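Local coordinates for protein putative tagatose-6-phosphate ketose/aldose isomerase (PDB 3C3J) that is a putative sugar isomerase built from two SIS domains, a fold found in many proteins that handle phosphorylated sugars, at residues A40-F44 with D154-A158; T276-V282 with A305-I311; G13-E17 with T360-P364. One frame throughout, in Å; residues are numbered along the deposited sequence.

From the N terminus, residues 13-17 open helix 15-21 and are met by residues 360-364, which follow helix 335-356; contact 3 closes a loop that takes in both SIS domains and encloses the other two contacts. Helix 23-49 comes next, and its residues 40-44 pack in contact 1 against residues 154-158, at the edge of the first parallel sheet. That loop ends before contact 2 opens, so the two stand in series, on opposite sides of the chain's centre, their centres about 43 Å apart. Contact 2 closes the shortest of the three loops, joining strands 276-281 and 307-312, neighbours in the second sheet separated in the chain by helix 288-302. No two contacts cross or touch.

Contact 1. Residues A40-F44 with D154-A158; sequences ALNNF and DNAFA
Phe44 lays one face of its ring over the CB of Phe157, which sits 3.6 Å from the Phe44 ring centroid and 16° off the ring normal, a CH-pi contact. The contact joins helix 23-49 to the loop that leads into strand 159-160, outermost at one end of the parallel sheet of the first SIS domain, an alpha/beta fold. The two rings, planes at 29°, are nearly parallel but slid so far apart that they barely overlap; their side chains run past each other in opposite directions. With CG anti to the backbone N (chi1 -176°), the Phe157 ring reaches back along the helix by about one turn. There CE1 meets Ala40 CB at 3.7 Å, while Leu41 crosses at about a right angle and sets its CD2 3.7 Å from Phe157 CE2. No hydrogen bond links the two segments, and the join is carried by apolar surface. Behind it, Leu41 and Phe157 both rest on Leu136 of strand 133-139, and Asn155 turns away from the helix to give its ND2 to Cys133 O. The backbone carbonyl of Asn155 nevertheless comes to the edge of the Phe44 ring, in its plane, with O 3.8 Å from Phe44 CZ.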
ATOM      1  N   ALA A  40     -20.703  28.043  -4.422  1.00 22.60           N
ATOM      2  CA  ALA A  40     -21.035  27.312  -3.185  1.00 23.08           C
ATOM      3  C   ALA A  40     -19.843  26.492  -2.627  1.00 22.87           C
ATOM      4  O   ALA A  40     -19.537  26.540  -1.408  1.00 23.34           O
ATOM      5  CB  ALA A  40     -22.215  26.389  -3.434  1.00 22.75           C
ATOM      6  N   LEU A  41     -19.184  25.741  -3.511  1.00 22.64           N
ATOM      7  CA  LEU A  41     -17.974  25.001  -3.149  1.00 22.33           C
ATOM      8  C   LEU A  41     -16.936  25.924  -2.572  1.00 22.04           C
ATOM      9  O   LEU A  41     -16.343  25.638  -1.524  1.00 21.64           O
ATOM     10  CB  LEU A  41     -17.360  24.320  -4.359  1.00 22.01           C
ATOM     11  CG  LEU A  41     -17.807  22.909  -4.645  1.00 23.17           C
ATOM     12  CD1 LEU A  41     -17.317  22.521  -6.035  1.00 22.17           C
ATOM     13  CD2 LEU A  41     -17.296  21.952  -3.522  1.00 22.00           C
ATOM     14  N   ASN A  42     -16.674  27.007  -3.290  1.00 22.19           N
ATOM     15  CA  ASN A  42     -15.653  27.956  -2.889  1.00 23.23           C
ATOM     16  C   ASN A  42     -15.990  28.595  -1.545  1.00 22.81           C
ATOM     17  O   ASN A  42     -15.102  28.776  -0.724  1.00 22.89           O
ATOM     18  CB  ASN A  42     -15.433  29.039  -3.960  1.00 23.64           C
ATOM     19  CG  ASN A  42     -14.771  28.509  -5.213  1.00 25.85           C
ATOM     20  OD1 ASN A  42     -14.367  27.342  -5.289  1.00 28.91           O
ATOM     21  ND2 ASN A  42     -14.657  29.372  -6.217  1.00 28.66           N
ATOM     22  N   ASN A  43     -17.263  28.905  -1.305  1.00 23.01           N
ATOM     23  CA  ASN A  43     -17.682  29.454  -0.010  1.00 23.60           C
ATOM     24  C   ASN A  43     -17.416  28.494   1.146  1.00 22.81           C
ATOM     25  O   ASN A  43     -17.115  28.910   2.264  1.00 22.51           O
ATOM     26  CB  ASN A  43     -19.170  29.790  -0.014  1.00 24.36           C
ATOM     27  CG  ASN A  43     -19.492  30.998  -0.868  1.00 27.47           C
ATOM     28  OD1 ASN A  43     -18.592  31.683  -1.367  1.00 32.17           O
ATOM     29  ND2 ASN A  43     -20.793  31.269  -1.043  1.00 31.58           N
ATOM     30  N   PHE A  44     -17.581  27.206   0.878  1.00 21.99           N
ATOM     31  CA  PHE A  44     -17.369  26.188   1.892  1.00 21.65           C
ATOM     32  C   PHE A  44     -15.879  25.975   2.107  1.00 21.41           C
ATOM     33  O   PHE A  44     -15.411  25.925   3.251  1.00 21.08           O
ATOM     34  CB  PHE A  44     -18.027  24.879   1.482  1.00 22.03           C
ATOM     35  CG  PHE A  44     -17.759  23.751   2.437  1.00 22.33           C
ATOM     36  CD1 PHE A  44     -18.273  23.778   3.716  1.00 22.53           C
ATOM     37  CD2 PHE A  44     -16.969  22.685   2.062  1.00 21.99           C
ATOM     38  CE1 PHE A  44     -18.013  22.725   4.595  1.00 22.68           C
ATOM     39  CE2 PHE A  44     -16.701  21.656   2.925  1.00 22.47           C
ATOM     40  CZ  PHE A  44     -17.232  21.666   4.188  1.00 22.60           C
ATOM     41  N   ASP A 154     -23.819  21.476   9.247  1.00 34.25           N
ATOM     42  CA  ASP A 154     -23.132  22.706   8.813  1.00 33.49           C
ATOM     43  C   ASP A 154     -21.637  22.533   8.519  1.00 31.96           C
ATOM     44  O   ASP A 154     -21.040  23.392   7.859  1.00 32.45           O
ATOM     45  CB  ASP A 154     -23.277  23.809   9.868  1.00 34.91           C
ATOM     46  CG  ASP A 154     -24.710  24.292  10.024  1.00 38.64           C
ATOM     47  OD1 ASP A 154     -25.405  24.510   8.976  1.00 43.43           O
ATOM     48  OD2 ASP A 154     -25.129  24.463  11.201  1.00 43.96           O
ATOM     49  N   ASN A 155     -21.047  21.446   9.010  1.00 29.49           N
ATOM     50  CA  ASN A 155     -19.610  21.182   8.825  1.00 27.93           C
ATOM     51  C   ASN A 155     -19.323  20.378   7.552  1.00 25.60           C
ATOM     52  O   ASN A 155     -18.208  19.924   7.367  1.00 24.04           O
ATOM     53  CB  ASN A 155     -18.975  20.529  10.101  1.00 27.51           C
ATOM     54  CG  ASN A 155     -19.334  19.014  10.313  1.00 29.52           C
ATOM     55  OD1 ASN A 155     -20.348  18.497   9.809  1.00 32.09           O
ATOM     56  ND2 ASN A 155     -18.478  18.303  11.097  1.00 27.83           N
ATOM     57  N   ALA A 156     -20.312  20.253   6.665  1.00 24.09           N
ATOM     58  CA  ALA A 156     -20.238  19.312   5.537  1.00 23.30           C
ATOM     59  C   ALA A 156     -20.812  19.916   4.271  1.00 22.37           C
ATOM     60  O   ALA A 156     -21.737  20.738   4.335  1.00 22.25           O
ATOM     61  CB  ALA A 156     -20.961  18.050   5.878  1.00 22.43           C
ATOM     62  N   PHE A 157     -20.249  19.532   3.132  1.00 21.07           N
ATOM     63  CA  PHE A 157     -20.752  19.932   1.825  1.00 21.21           C
ATOM     64  C   PHE A 157     -20.629  18.698   0.943  1.00 20.45           C
ATOM     65  O   PHE A 157     -19.532  18.241   0.692  1.00 20.55           O
ATOM     66  CB  PHE A 157     -19.916  21.075   1.248  1.00 22.04           C
ATOM     67  CG  PHE A 157     -20.432  21.625  -0.070  1.00 22.25           C
ATOM     68  CD1 PHE A 157     -21.054  22.869  -0.113  1.00 23.52           C
ATOM     69  CD2 PHE A 157     -20.282  20.916  -1.254  1.00 23.26           C
ATOM     70  CE1 PHE A 157     -21.530  23.385  -1.314  1.00 24.75           C
ATOM     71  CE2 PHE A 157     -20.765  21.420  -2.459  1.00 24.55           C
ATOM     72  CZ  PHE A 157     -21.384  22.659  -2.487  1.00 23.48           C
ATOM     73  N   ALA A 158     -21.745  18.173   0.485  1.00 19.71           N
ATOM     74  CA  ALA A 158     -21.739  16.924  -0.265  1.00 19.95           C
ATOM     75  C   ALA A 158     -21.864  17.201  -1.740  1.00 19.34           C
ATOM     76  O   ALA A 158     -22.630  18.064  -2.180  1.00 19.60           O
ATOM     77  CB  ALA A 158     -22.836  16.031   0.168  1.00 19.54           C
TER

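Contact 2. Residues T276-V282 with A305-I311; sequences TLVVVFV and AMRVIAI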
ATOM      1  N   THR A 276       2.638 -15.737 -16.528  1.00 18.41           N
ATOM      2  CA  THR A 276       2.381 -14.391 -16.017  1.00 18.53           C
ATOM      3  C   THR A 276       2.357 -13.359 -17.127  1.00 17.65           C
ATOM      4  O   THR A 276       3.278 -13.307 -17.950  1.00 18.52           O
ATOM      5  CB  THR A 276       3.476 -13.946 -15.004  1.00 18.74           C
ATOM      6  OG1 THR A 276       3.562 -14.872 -13.915  1.00 18.51           O
ATOM      7  CG2 THR A 276       3.198 -12.528 -14.471  1.00 17.47           C
ATOM      8  N   LEU A 277       1.300 -12.542 -17.127  1.00 17.15           N
ATOM      9  CA  LEU A 277       1.202 -11.317 -17.908  1.00 16.53           C
ATOM     10  C   LEU A 277       1.631 -10.157 -17.027  1.00 16.01           C
ATOM     11  O   LEU A 277       1.102  -9.992 -15.938  1.00 15.28           O
ATOM     12  CB  LEU A 277      -0.256 -11.052 -18.322  1.00 17.26           C
ATOM     13  CG  LEU A 277      -0.632  -9.691 -18.946  1.00 16.62           C
ATOM     14  CD1 LEU A 277       0.129  -9.388 -20.234  1.00 16.84           C
ATOM     15  CD2 LEU A 277      -2.127  -9.639 -19.216  1.00 17.22           C
ATOM     16  N   VAL A 278       2.532  -9.337 -17.534  1.00 15.51           N
ATOM     17  CA  VAL A 278       2.949  -8.112 -16.861  1.00 15.13           C
ATOM     18  C   VAL A 278       2.528  -6.935 -17.720  1.00 15.47           C
ATOM     19  O   VAL A 278       2.867  -6.866 -18.917  1.00 15.68           O
ATOM     20  CB  VAL A 278       4.480  -8.062 -16.651  1.00 15.22           C
ATOM     21  CG1 VAL A 278       4.889  -6.713 -16.011  1.00 15.18           C
ATOM     22  CG2 VAL A 278       4.965  -9.277 -15.793  1.00 14.45           C
ATOM     23  N   VAL A 279       1.795  -5.992 -17.121  1.00 14.90           N
ATOM     24  CA  VAL A 279       1.392  -4.769 -17.820  1.00 14.96           C
ATOM     25  C   VAL A 279       2.008  -3.559 -17.133  1.00 14.65           C
ATOM     26  O   VAL A 279       1.841  -3.367 -15.933  1.00 15.05           O
ATOM     27  CB  VAL A 279      -0.151  -4.633 -17.897  1.00 14.55           C
ATOM     28  CG1 VAL A 279      -0.550  -3.346 -18.655  1.00 14.68           C
ATOM     29  CG2 VAL A 279      -0.777  -5.886 -18.517  1.00 13.57           C
ATOM     30  N   VAL A 280       2.705  -2.738 -17.909  1.00 14.96           N
ATOM     31  CA  VAL A 280       3.407  -1.576 -17.383  1.00 15.00           C
ATOM     32  C   VAL A 280       2.731  -0.312 -17.863  1.00 15.28           C
ATOM     33  O   VAL A 280       2.666  -0.050 -19.071  1.00 15.48           O
ATOM     34  CB  VAL A 280       4.897  -1.571 -17.779  1.00 14.86           C
ATOM     35  CG1 VAL A 280       5.608  -0.329 -17.204  1.00 15.73           C
ATOM     36  CG2 VAL A 280       5.576  -2.879 -17.324  1.00 15.30           C
ATOM     37  N   PHE A 281       2.241   0.472 -16.908  1.00 14.79           N
ATOM     38  CA  PHE A 281       1.689   1.796 -17.165  1.00 14.73           C
ATOM     39  C   PHE A 281       2.851   2.824 -17.158  1.00 15.38           C
ATOM     40  O   PHE A 281       3.327   3.238 -16.094  1.00 15.20           O
ATOM     41  CB  PHE A 281       0.665   2.198 -16.085  1.00 14.33           C
ATOM     42  CG  PHE A 281      -0.555   1.285 -15.959  1.00 14.56           C
ATOM     43  CD1 PHE A 281      -0.996   0.462 -17.004  1.00 12.86           C
ATOM     44  CD2 PHE A 281      -1.317   1.333 -14.804  1.00 14.40           C
ATOM     45  CE1 PHE A 281      -2.112  -0.336 -16.852  1.00 13.57           C
ATOM     46  CE2 PHE A 281      -2.454   0.568 -14.653  1.00 14.55           C
ATOM     47  CZ  PHE A 281      -2.871  -0.259 -15.678  1.00 13.88           C
ATOM     48  N   VAL A 282       3.311   3.226 -18.342  1.00 14.88           N
ATOM     49  CA  VAL A 282       4.476   4.080 -18.448  1.00 15.03           C
ATOM     50  C   VAL A 282       4.149   5.551 -18.135  1.00 14.99           C
ATOM     51  O   VAL A 282       3.217   6.135 -18.698  1.00 15.99           O
ATOM     52  CB  VAL A 282       5.114   3.945 -19.858  1.00 15.03           C
ATOM     53  CG1 VAL A 282       6.357   4.860 -20.014  1.00 15.46           C
ATOM     54  CG2 VAL A 282       5.474   2.497 -20.121  1.00 15.03           C
ATOM     55  N   ALA A 305       8.319 -13.876 -18.439  1.00 24.03           N
ATOM     56  CA  ALA A 305       6.864 -13.749 -18.436  1.00 23.44           C
ATOM     57  C   ALA A 305       6.263 -14.369 -19.702  1.00 22.58           C
ATOM     58  O   ALA A 305       6.919 -14.415 -20.745  1.00 20.94           O
ATOM     59  CB  ALA A 305       6.459 -12.282 -18.334  1.00 21.94           C
HETATM   60  N   MSE A 306       5.022 -14.836 -19.609  1.00 22.18           N
HETATM   61  CA  MSE A 306       4.264 -15.217 -20.797  1.00 23.27           C
HETATM   62  C   MSE A 306       4.159 -14.053 -21.757  1.00 22.60           C
HETATM   63  O   MSE A 306       4.267 -14.240 -22.964  1.00 22.20           O
HETATM   64  CB  MSE A 306       2.860 -15.681 -20.427  1.00 23.06           C
HETATM   65  CG  MSE A 306       1.992 -16.141 -21.616  1.00 23.92           C
HETATM   66 SE   MSE A 306       0.301 -16.982 -21.008  1.00 31.00          SE
HETATM   67  CE  MSE A 306       0.956 -18.831 -20.732  1.00 26.71           C
ATOM     68  N   ARG A 307       3.918 -12.852 -21.214  1.00 21.61           N
ATOM     69  CA  ARG A 307       3.788 -11.636 -22.019  1.00 21.46           C
ATOM     70  C   ARG A 307       4.070 -10.399 -21.171  1.00 19.82           C
ATOM     71  O   ARG A 307       3.639 -10.348 -20.017  1.00 19.01           O
ATOM     72  CB  ARG A 307       2.376 -11.527 -22.618  1.00 21.04           C
ATOM     73  CG  ARG A 307       2.279 -10.533 -23.770  1.00 22.69           C
ATOM     74  CD  ARG A 307       0.976 -10.641 -24.542  1.00 24.55           C
ATOM     75  NE  ARG A 307       0.796 -11.982 -25.107  1.00 29.13           N
ATOM     76  CZ  ARG A 307      -0.337 -12.460 -25.621  1.00 30.73           C
ATOM     77  NH1 ARG A 307      -1.433 -11.707 -25.682  1.00 32.75           N
ATOM     78  NH2 ARG A 307      -0.376 -13.711 -26.089  1.00 31.52           N
ATOM     79  N   VAL A 308       4.776  -9.428 -21.757  1.00 18.74           N
ATOM     80  CA  VAL A 308       5.028  -8.119 -21.147  1.00 18.62           C
ATOM     81  C   VAL A 308       4.453  -7.065 -22.080  1.00 18.22           C
ATOM     82  O   VAL A 308       4.872  -6.963 -23.231  1.00 17.83           O
ATOM     83  CB  VAL A 308       6.515  -7.830 -20.903  1.00 18.51           C
ATOM     84  CG1 VAL A 308       6.709  -6.415 -20.231  1.00 18.15           C
ATOM     85  CG2 VAL A 308       7.160  -8.940 -20.029  1.00 19.02           C
ATOM     86  N   ILE A 309       3.473  -6.296 -21.589  1.00 17.66           N
ATOM     87  CA  ILE A 309       2.802  -5.256 -22.378  1.00 17.20           C
ATOM     88  C   ILE A 309       3.099  -3.898 -21.748  1.00 16.97           C
ATOM     89  O   ILE A 309       2.859  -3.708 -20.572  1.00 15.92           O
ATOM     90  CB  ILE A 309       1.263  -5.455 -22.414  1.00 17.56           C
ATOM     91  CG1 ILE A 309       0.888  -6.801 -23.018  1.00 18.19           C
ATOM     92  CG2 ILE A 309       0.549  -4.335 -23.175  1.00 16.81           C
ATOM     93  CD1 ILE A 309      -0.610  -7.035 -23.023  1.00 17.09           C
ATOM     94  N   ALA A 310       3.650  -2.989 -22.541  1.00 15.90           N
ATOM     95  CA  ALA A 310       3.837  -1.599 -22.164  1.00 16.37           C
ATOM     96  C   ALA A 310       2.692  -0.798 -22.756  1.00 16.48           C
ATOM     97  O   ALA A 310       2.398  -0.916 -23.959  1.00 15.62           O
ATOM     98  CB  ALA A 310       5.137  -1.074 -22.692  1.00 15.94           C
ATOM     99  N   ILE A 311       2.064   0.032 -21.926  1.00 16.23           N
ATOM    100  CA  ILE A 311       1.094   1.018 -22.390  1.00 15.94           C
ATOM    101  C   ILE A 311       1.710   2.408 -22.196  1.00 16.09           C
ATOM    102  O   ILE A 311       2.097   2.763 -21.087  1.00 16.07           O
ATOM    103  CB  ILE A 311      -0.273   0.896 -21.662  1.00 16.06           C
ATOM    104  CG1 ILE A 311      -0.784  -0.554 -21.698  1.00 15.76           C
ATOM    105  CG2 ILE A 311      -1.296   1.826 -22.293  1.00 16.01           C
ATOM    106  CD1 ILE A 311      -2.087  -0.778 -20.926  1.00 15.60           C
TER
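Phe281 presents a ring edge to Ile311, whose CD1 lies near the ring plane, 4.1 Å from Phe281 CE1, the two side chains side by side and pointing the same way; beyond this pair, the ring stacks with Phe342 and meets Tyr229 at about 45°. The peptide groups between the segments form a parallel beta ladder in which Val278 and Val280 hydrogen-bond to residues 307-311. Val278 N and Val280 N donate to Arg307 O and Ile309 O, and Ile309 N and Ile311 N return bonds to Val278 O and Val280 O, the last of these almost straight at 178°. Just past the end of strand 276-281, Val282 N adds a bond to Ile311 O at 3.0 Å, whereas at the other end the bonds from Met306 N and Arg307 N to Thr276 O are weak. On the sheet face bearing Leu277, Val279 and Phe281, Leu277 CD1 packs against Ile309 CD1 at 3.7 Å. Two residues further along each strand, Val279 CG1, anti to the backbone N (chi1 -179°), reaches Ile311 CD1 at 3.8 Å. Together with helix 288-302 the strands make a beta-alpha-beta crossover of the second SIS domain. That helix covers Val278, Val308 and Ala310, helix 335-356 packs on Leu277 and Ile311 from the other face, and strand 226-231 bonds to the far side of strand 276-281.

Contact 3. Residues G13-E17 with T360-P364; sequences GTWTE and TPDTP
Asp362 grips the start of helix 15-21 with both carboxylate oxygens, and this is the tight part of the contact. Its OD2 accepts from Trp15 N at 2.8 Å, while OD1 takes two bonds from Thr16, from the backbone N at 2.9 Å and from OG1 at 2.7 Å. Thr16 OG1 lies anti to the carbonyl carbon and beside the backbone N (chi1 -55°), which brings hydroxyl and N-H together at OD1. Both backbone N-H groups come to the syn sides, tilted 21° and 27° out of the carboxylate plane; the hydroxyl instead approaches nearly along the C-O axis of OD1. Held at three points, the carboxylate has little freedom to rotate, and its charge probably interacts favourably with the helix dipole. Thr14 is the N-cap, its OG1 accepting from Glu17 N and also hydrogen-bonded to Thr12 OG1, so it caps the first turn from within, while Asp362 accepts the N-H groups from across the contact. Asp362 is presented by a type I beta turn from Thr360 to Thr363, beyond helix 335-356. Thr14 CG2 packs on Pro361 CG at 3.7 Å, the side chains crossing at about a right angle, with Leu351 touching both. Packing is looser elsewhere: one water donates to both Thr16 OG1 and Pro361 O, bridging the segments. Exposed Trp15 touches Asp362 OD2 through CD1, and its indole makes a cation-pi contact with Arg168.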
ATOM      1  N   GLY A  13     -24.343  -7.207 -23.203  1.00 21.40           N
ATOM      2  CA  GLY A  13     -25.561  -7.174 -22.395  1.00 21.45           C
ATOM      3  C   GLY A  13     -25.351  -6.950 -20.899  1.00 21.50           C
ATOM      4  O   GLY A  13     -26.284  -7.137 -20.115  1.00 22.99           O
ATOM      5  N   THR A  14     -24.144  -6.536 -20.499  1.00 20.62           N
ATOM      6  CA  THR A  14     -23.793  -6.388 -19.092  1.00 19.77           C
ATOM      7  C   THR A  14     -23.902  -4.922 -18.667  1.00 18.81           C
ATOM      8  O   THR A  14     -23.643  -4.013 -19.457  1.00 19.05           O
ATOM      9  CB  THR A  14     -22.358  -6.941 -18.773  1.00 19.68           C
ATOM     10  OG1 THR A  14     -21.350  -6.183 -19.461  1.00 17.58           O
ATOM     11  CG2 THR A  14     -22.235  -8.437 -19.171  1.00 19.73           C
ATOM     12  N   TRP A  15     -24.295  -4.704 -17.420  1.00 17.72           N
ATOM     13  CA  TRP A  15     -24.257  -3.381 -16.816  1.00 18.03           C
ATOM     14  C   TRP A  15     -22.825  -2.857 -16.776  1.00 17.02           C
ATOM     15  O   TRP A  15     -22.610  -1.658 -16.914  1.00 15.50           O
ATOM     16  CB  TRP A  15     -24.809  -3.405 -15.385  1.00 19.55           C
ATOM     17  CG  TRP A  15     -26.264  -3.701 -15.296  1.00 22.32           C
ATOM     18  CD1 TRP A  15     -26.867  -4.763 -14.657  1.00 24.09           C
ATOM     19  CD2 TRP A  15     -27.314  -2.922 -15.854  1.00 23.35           C
ATOM     20  NE1 TRP A  15     -28.237  -4.677 -14.801  1.00 24.14           N
ATOM     21  CE2 TRP A  15     -28.533  -3.553 -15.523  1.00 24.11           C
ATOM     22  CE3 TRP A  15     -27.348  -1.732 -16.589  1.00 25.64           C
ATOM     23  CZ2 TRP A  15     -29.767  -3.043 -15.920  1.00 25.37           C
ATOM     24  CZ3 TRP A  15     -28.595  -1.221 -16.978  1.00 25.01           C
ATOM     25  CH2 TRP A  15     -29.776  -1.876 -16.634  1.00 24.46           C
ATOM     26  N   THR A  16     -21.859  -3.758 -16.561  1.00 15.94           N
ATOM     27  CA  THR A  16     -20.454  -3.363 -16.431  1.00 16.39           C
ATOM     28  C   THR A  16     -19.972  -2.727 -17.737  1.00 16.12           C
ATOM     29  O   THR A  16     -19.335  -1.666 -17.707  1.00 15.34           O
ATOM     30  CB  THR A  16     -19.560  -4.543 -15.950  1.00 15.73           C
ATOM     31  OG1 THR A  16     -20.092  -5.070 -14.719  1.00 16.34           O
ATOM     32  CG2 THR A  16     -18.115  -4.085 -15.696  1.00 16.12           C
ATOM     33  N   GLU A  17     -20.324  -3.322 -18.879  1.00 15.97           N
ATOM     34  CA  GLU A  17     -19.933  -2.740 -20.157  1.00 16.19           C
ATOM     35  C   GLU A  17     -20.569  -1.374 -20.377  1.00 16.23           C
ATOM     36  O   GLU A  17     -19.896  -0.443 -20.832  1.00 14.93           O
ATOM     37  CB  GLU A  17     -20.260  -3.653 -21.340  1.00 16.23           C
ATOM     38  CG  GLU A  17     -19.837  -3.008 -22.645  1.00 16.75           C
ATOM     39  CD  GLU A  17     -20.141  -3.830 -23.873  1.00 17.77           C
ATOM     40  OE1 GLU A  17     -20.862  -4.854 -23.761  1.00 18.36           O
ATOM     41  OE2 GLU A  17     -19.672  -3.423 -24.957  1.00 20.58           O
ATOM     42  N   THR A 360     -20.339 -14.385 -14.941  1.00 27.21           N
ATOM     43  CA  THR A 360     -21.324 -13.338 -15.088  1.00 26.39           C
ATOM     44  C   THR A 360     -20.744 -12.082 -14.417  1.00 25.35           C
ATOM     45  O   THR A 360     -20.794 -11.958 -13.208  1.00 24.41           O
ATOM     46  CB  THR A 360     -22.660 -13.764 -14.431  1.00 27.10           C
ATOM     47  OG1 THR A 360     -22.413 -14.228 -13.103  1.00 28.08           O
ATOM     48  CG2 THR A 360     -23.327 -14.919 -15.219  1.00 27.80           C
ATOM     49  N   PRO A 361     -20.154 -11.168 -15.206  1.00 24.46           N
ATOM     50  CA  PRO A 361     -19.372 -10.083 -14.589  1.00 24.32           C
ATOM     51  C   PRO A 361     -20.139  -9.140 -13.671  1.00 23.74           C
ATOM     52  O   PRO A 361     -19.535  -8.600 -12.756  1.00 23.42           O
ATOM     53  CB  PRO A 361     -18.786  -9.312 -15.793  1.00 24.00           C
ATOM     54  CG  PRO A 361     -19.519  -9.760 -16.968  1.00 25.16           C
ATOM     55  CD  PRO A 361     -20.146 -11.093 -16.680  1.00 24.65           C
ATOM     56  N   ASP A 362     -21.440  -8.932 -13.910  1.00 23.11           N
ATOM     57  CA  ASP A 362     -22.220  -8.002 -13.087  1.00 24.07           C
ATOM     58  C   ASP A 362     -22.405  -8.550 -11.668  1.00 24.43           C
ATOM     59  O   ASP A 362     -22.613  -7.784 -10.740  1.00 23.21           O
ATOM     60  CB  ASP A 362     -23.588  -7.710 -13.721  1.00 22.88           C
ATOM     61  CG  ASP A 362     -23.491  -6.942 -15.037  1.00 22.49           C
ATOM     62  OD1 ASP A 362     -22.436  -6.313 -15.327  1.00 18.94           O
ATOM     63  OD2 ASP A 362     -24.492  -6.953 -15.786  1.00 18.95           O
ATOM     64  N   THR A 363     -22.340  -9.882 -11.554  1.00 26.38           N
ATOM     65  CA  THR A 363     -22.455 -10.651 -10.307  1.00 27.89           C
ATOM     66  C   THR A 363     -21.502 -11.873 -10.405  1.00 29.00           C
ATOM     67  O   THR A 363     -21.922 -13.025 -10.652  1.00 29.09           O
ATOM     68  CB  THR A 363     -23.884 -11.182 -10.116  1.00 27.94           C
ATOM     69  OG1 THR A 363     -24.198 -12.088 -11.185  1.00 29.82           O
ATOM     70  CG2 THR A 363     -24.890 -10.057 -10.124  1.00 28.08           C
ATOM     71  N   PRO A 364     -20.196 -11.624 -10.298  1.00 30.05           N
ATOM     72  CA  PRO A 364     -19.237 -12.697 -10.637  1.00 30.47           C
ATOM     73  C   PRO A 364     -18.883 -13.634  -9.462  1.00 31.37           C
ATOM     74  O   PRO A 364     -19.168 -13.309  -8.287  1.00 32.32           O
ATOM     75  CB  PRO A 364     -18.021 -11.911 -11.124  1.00 30.68           C
ATOM     76  CG  PRO A 364     -18.071 -10.627 -10.328  1.00 30.73           C
ATOM     77  CD  PRO A 364     -19.519 -10.369  -9.940  1.00 30.21           C
TER
HETATM   78  O   HOH W   1     -19.286  -5.901 -12.202  1.00 21.99           O